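Local atomic coordinates of uracil-DNA glycosylase (Nitratifractor salsuginis, PDB entry 5X3G), a protein that belongs to the uracil-DNA glycosylase superfamily, whose members are built as a parallel beta-sheet flanked by helices. Residues 92-100 against 109-120. Residues are numbered along the deposited sequence; the frame is centred on the assembly and turned at random.
Sequences FIDGRVREI and EVNRATSLRNFI
An Asx turn fused to a type I beta turn, Asp94 to Val97, shapes the loop that follows strand 73-77, and its Arg96 and Val97 lie against Glu109 on the kinked helical pair 108-112 and 114-126. Asp94 OD1 accepts from Arg96 N through its anti lone pair, while Ser86 and Arg83 also bind this carboxylate. The turn thereby presents Arg96, whose chain bends at chi3 and grips Glu109 side-on, NE to OE2 at 2.8 Å and NH2 to OE1 at 2.6 Å. This salt bridge is two-pronged but not coplanar: guanidinium and carboxylate planes stand 64° apart, and both nitrogens meet the oxygens from above the carboxylate plane. Arg112 NH1 lies over one face of the Arg96 guanidinium, the two planes nearly parallel, and comes within 3.0 Å of Arg96 NH2, a contact of two donors rather than a hydrogen bond; Glu109 OE1, bonded to Arg96 and lying over the Arg112 guanidinium, probably offsets the paired positive charges. Glu85 takes a further nitrogen of Arg96.

Next to this charged group the contact turns apolar. Val97 CG1, anti to its own amide nitrogen (chi1 -176°), presses on Val110 CG2 at a tight 3.5 Å, and Ile100 CD1 touches the same methyl. Where the chain kinks, Ala113 is the first residue to leave helix 108-112 and sits at the N-cap position of helix 114-126. Leu116, on that second helix, brings CD1 against Asp94 CB at 3.6 Å and lays CD2 over one face of the Phe92 ring. That ring in turn makes a T-shaped pair with Phe119, planes at 83°, Phe92 CE2 pointing into the Phe119 face, 3.6 Å from Phe119 CG.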
loop_
_atom_site.group_PDB
_atom_site.type_symbol
_atom_site.label_atom_id
_atom_site.label_comp_id
_atom_site.label_asym_id
_atom_site.label_seq_id
_atom_site.Cartn_x
_atom_site.Cartn_y
_atom_site.Cartn_z
ATOM N N PHE A 92 -1.963 -2.489 1.684
ATOM C CA PHE A 92 -2.093 -3.817 1.091
ATOM C C PHE A 92 -1.163 -4.859 1.708
ATOM O O PHE A 92 -1.530 -6.035 1.787
ATOM C CB PHE A 92 -1.868 -3.750 -0.423
ATOM C CG PHE A 92 -2.530 -4.862 -1.179
ATOM C CD1 PHE A 92 -3.814 -5.260 -0.848
ATOM C CD2 PHE A 92 -1.879 -5.504 -2.218
ATOM C CE1 PHE A 92 -4.436 -6.280 -1.533
ATOM C CE2 PHE A 92 -2.496 -6.528 -2.909
ATOM C CZ PHE A 92 -3.778 -6.916 -2.566
ATOM N N ILE A 93 0.028 -4.460 2.146
ATOM C CA ILE A 93 1.002 -5.412 2.674
ATOM C C ILE A 93 0.656 -5.734 4.122
ATOM O O ILE A 93 0.725 -4.865 4.998
ATOM C CB ILE A 93 2.432 -4.869 2.564
ATOM C CG1 ILE A 93 2.742 -4.467 1.126
ATOM C CG2 ILE A 93 3.426 -5.917 3.023
ATOM C CD1 ILE A 93 2.649 -5.607 0.133
ATOM N N ASP A 94 0.313 -6.991 4.381
ATOM C CA ASP A 94 -0.052 -7.437 5.720
ATOM C C ASP A 94 1.188 -7.969 6.430
ATOM O O ASP A 94 1.767 -8.977 6.012
ATOM C CB ASP A 94 -1.143 -8.506 5.654
ATOM C CG ASP A 94 -1.755 -8.803 7.013
ATOM O OD1 ASP A 94 -1.004 -8.926 8.001
ATOM O OD2 ASP A 94 -2.996 -8.913 7.098
ATOM N N GLY A 95 1.574 -7.304 7.518
ATOM C CA GLY A 95 2.763 -7.663 8.270
ATOM C C GLY A 95 2.699 -9.008 8.968
ATOM O O GLY A 95 3.734 -9.471 9.459
ATOM N N ARG A 96 1.521 -9.634 9.044
ATOM C CA ARG A 96 1.456 -10.993 9.578
ATOM C C ARG A 96 2.116 -11.992 8.643
ATOM O O ARG A 96 2.691 -12.986 9.103
ATOM C CB ARG A 96 0.009 -11.420 9.821
ATOM C CG ARG A 96 -0.612 -10.867 11.077
ATOM C CD ARG A 96 -1.986 -11.467 11.323
ATOM N NE ARG A 96 -1.917 -12.917 11.473
ATOM C CZ ARG A 96 -1.613 -13.540 12.607
ATOM N NH1 ARG A 96 -1.348 -12.839 13.701
ATOM N NH2 ARG A 96 -1.573 -14.865 12.649
ATOM N N VAL A 97 2.036 -11.756 7.341
ATOM C CA VAL A 97 2.539 -12.705 6.358
ATOM C C VAL A 97 4.049 -12.571 6.262
ATOM O O VAL A 97 4.581 -11.464 6.112
ATOM C CB VAL A 97 1.878 -12.476 4.990
ATOM C CG1 VAL A 97 2.334 -13.539 4.012
ATOM C CG2 VAL A 97 0.360 -12.465 5.117
ATOM N N ARG A 98 4.745 -13.699 6.354
ATOM C CA ARG A 98 6.173 -13.735 6.085
ATOM C C ARG A 98 6.425 -14.630 4.880
ATOM O O ARG A 98 6.642 -14.134 3.769
ATOM C CB ARG A 98 6.941 -14.214 7.317
ATOM C CG ARG A 98 7.049 -13.148 8.398
ATOM C CD ARG A 98 7.733 -13.673 9.641
ATOM N NE ARG A 98 6.936 -14.703 10.301
ATOM C CZ ARG A 98 7.246 -15.248 11.471
ATOM N NH1 ARG A 98 8.336 -14.854 12.116
ATOM N NH2 ARG A 98 6.466 -16.180 12.001
ATOM N N GLU A 99 6.373 -15.943 5.080
ATOM C CA GLU A 99 6.527 -16.870 3.968
ATOM C C GLU A 99 5.286 -16.848 3.084
ATOM O O GLU A 99 4.153 -16.832 3.575
ATOM C CB GLU A 99 6.785 -18.289 4.479
ATOM C CG GLU A 99 8.151 -18.504 5.134
ATOM C CD GLU A 99 8.294 -17.777 6.455
ATOM O OE1 GLU A 99 7.308 -17.738 7.222
ATOM O OE2 GLU A 99 9.387 -17.237 6.729
ATOM N N ILE A 100 5.506 -16.843 1.769
ATOM C CA ILE A 100 4.388 -16.826 0.832
ATOM C C ILE A 100 3.835 -18.229 0.623
ATOM O O ILE A 100 2.616 -18.432 0.599
ATOM C CB ILE A 100 4.818 -16.189 -0.502
ATOM C CG1 ILE A 100 5.264 -14.740 -0.293
ATOM C CG2 ILE A 100 3.688 -16.267 -1.525
ATOM C CD1 ILE A 100 4.169 -13.827 0.210
ATOM N N GLU A 109 -0.741 -17.851 6.542
ATOM C CA GLU A 109 -0.971 -16.418 6.692
ATOM C C GLU A 109 -1.417 -15.777 5.384
ATOM O O GLU A 109 -2.188 -14.812 5.404
ATOM C CB GLU A 109 0.285 -15.735 7.227
ATOM C CG GLU A 109 0.506 -15.943 8.719
ATOM C CD GLU A 109 -0.696 -15.545 9.556
ATOM O OE1 GLU A 109 -1.005 -16.264 10.531
ATOM O OE2 GLU A 109 -1.331 -14.513 9.248
ATOM N N VAL A 110 -0.948 -16.286 4.243
ATOM C CA VAL A 110 -1.452 -15.800 2.960
ATOM C C VAL A 110 -2.921 -16.166 2.805
ATOM O O VAL A 110 -3.750 -15.337 2.411
ATOM C CB VAL A 110 -0.610 -16.359 1.799
ATOM C CG1 VAL A 110 -1.285 -16.070 0.465
ATOM C CG2 VAL A 110 0.784 -15.770 1.816
ATOM N N ASN A 111 -3.265 -17.416 3.124
ATOM C CA ASN A 111 -4.643 -17.869 2.970
ATOM C C ASN A 111 -5.585 -17.091 3.878
ATOM O O ASN A 111 -6.727 -16.807 3.500
ATOM C CB ASN A 111 -4.747 -19.368 3.258
ATOM C CG ASN A 111 -4.404 -20.222 2.051
ATOM O OD1 ASN A 111 -4.055 -21.395 2.186
ATOM N ND2 ASN A 111 -4.503 -19.636 0.862
ATOM N N ARG A 112 -5.125 -16.740 5.080
ATOM C CA ARG A 112 -5.973 -15.980 5.993
ATOM C C ARG A 112 -6.277 -14.590 5.440
ATOM O O ARG A 112 -7.400 -14.095 5.578
ATOM C CB ARG A 112 -5.310 -15.884 7.369
ATOM C CG ARG A 112 -6.090 -15.041 8.364
ATOM C CD ARG A 112 -5.353 -14.856 9.683
ATOM N NE ARG A 112 -5.291 -16.085 10.473
ATOM C CZ ARG A 112 -4.924 -16.133 11.750
ATOM N NH1 ARG A 112 -4.592 -15.020 12.390
ATOM N NH2 ARG A 112 -4.894 -17.294 12.390
ATOM N N ALA A 113 -5.298 -13.953 4.799
ATOM C CA ALA A 113 -5.449 -12.595 4.270
ATOM C C ALA A 113 -6.079 -12.675 2.884
ATOM O O ALA A 113 -5.391 -12.730 1.860
ATOM C CB ALA A 113 -4.105 -11.877 4.232
ATOM N N THR A 114 -7.415 -12.642 2.868
ATOM C CA THR A 114 -8.207 -12.897 1.665
ATOM C C THR A 114 -7.708 -12.102 0.463
ATOM O O THR A 114 -7.441 -12.662 -0.608
ATOM C CB THR A 114 -9.676 -12.567 1.951
ATOM O OG1 THR A 114 -10.081 -13.210 3.166
ATOM C CG2 THR A 114 -10.566 -13.042 0.812
ATOM N N SER A 115 -7.587 -10.785 0.624
ATOM C CA SER A 115 -7.219 -9.941 -0.506
ATOM C C SER A 115 -5.851 -10.322 -1.058
ATOM O O SER A 115 -5.673 -10.433 -2.277
ATOM C CB SER A 115 -7.248 -8.473 -0.084
ATOM O OG SER A 115 -8.577 -8.055 0.172
ATOM N N LEU A 116 -4.877 -10.546 -0.173
ATOM C CA LEU A 116 -3.549 -10.936 -0.631
ATOM C C LEU A 116 -3.557 -12.331 -1.234
ATOM O O LEU A 116 -2.834 -12.594 -2.200
ATOM C CB LEU A 116 -2.550 -10.852 0.519
ATOM C CG LEU A 116 -1.948 -9.456 0.685
ATOM C CD1 LEU A 116 -1.454 -9.237 2.105
ATOM C CD2 LEU A 116 -0.830 -9.240 -0.329
ATOM N N ARG A 117 -4.356 -13.242 -0.671
ATOM C CA ARG A 117 -4.527 -14.564 -1.265
ATOM C C ARG A 117 -4.943 -14.450 -2.727
ATOM O O ARG A 117 -4.275 -14.981 -3.628
ATOM C CB ARG A 117 -5.564 -15.358 -0.462
ATOM C CG ARG A 117 -5.829 -16.767 -0.974
ATOM C CD ARG A 117 -6.849 -17.508 -0.106
ATOM N NE ARG A 117 -8.221 -17.054 -0.328
ATOM C CZ ARG A 117 -9.041 -16.626 0.629
ATOM N NH1 ARG A 117 -8.638 -16.596 1.892
ATOM N NH2 ARG A 117 -10.271 -16.238 0.325
ATOM N N ASN A 118 -6.033 -13.723 -2.982
ATOM C CA ASN A 118 -6.540 -13.626 -4.346
ATOM C C ASN A 118 -5.601 -12.833 -5.245
ATOM O O ASN A 118 -5.484 -13.142 -6.436
ATOM C CB ASN A 118 -7.938 -13.011 -4.342
ATOM C CG ASN A 118 -8.971 -13.920 -3.701
ATOM O OD1 ASN A 118 -8.871 -15.145 -3.781
ATOM N ND2 ASN A 118 -9.974 -13.325 -3.064
ATOM N N PHE A 119 -4.914 -11.823 -4.701
ATOM C CA PHE A 119 -3.965 -11.061 -5.508
ATOM C C PHE A 119 -2.789 -11.928 -5.932
ATOM O O PHE A 119 -2.309 -11.825 -7.066
ATOM C CB PHE A 119 -3.468 -9.835 -4.738
ATOM C CG PHE A 119 -2.530 -8.963 -5.530
ATOM C CD1 PHE A 119 -3.023 -7.922 -6.295
ATOM C CD2 PHE A 119 -1.160 -9.175 -5.510
ATOM C CE1 PHE A 119 -2.172 -7.116 -7.031
ATOM C CE2 PHE A 119 -0.306 -8.369 -6.245
ATOM C CZ PHE A 119 -0.814 -7.339 -7.004
ATOM N N ILE A 120 -2.309 -12.785 -5.030
ATOM C CA ILE A 120 -1.172 -13.640 -5.349
ATOM C C ILE A 120 -1.570 -14.708 -6.358
ATOM O O ILE A 120 -0.819 -15.002 -7.298
ATOM C CB ILE A 120 -0.594 -14.257 -4.062
ATOM C CG1 ILE A 120 0.097 -13.182 -3.216
ATOM C CG2 ILE A 120 0.364 -15.387 -4.401
ATOM C CD1 ILE A 120 0.484 -13.660 -1.835
#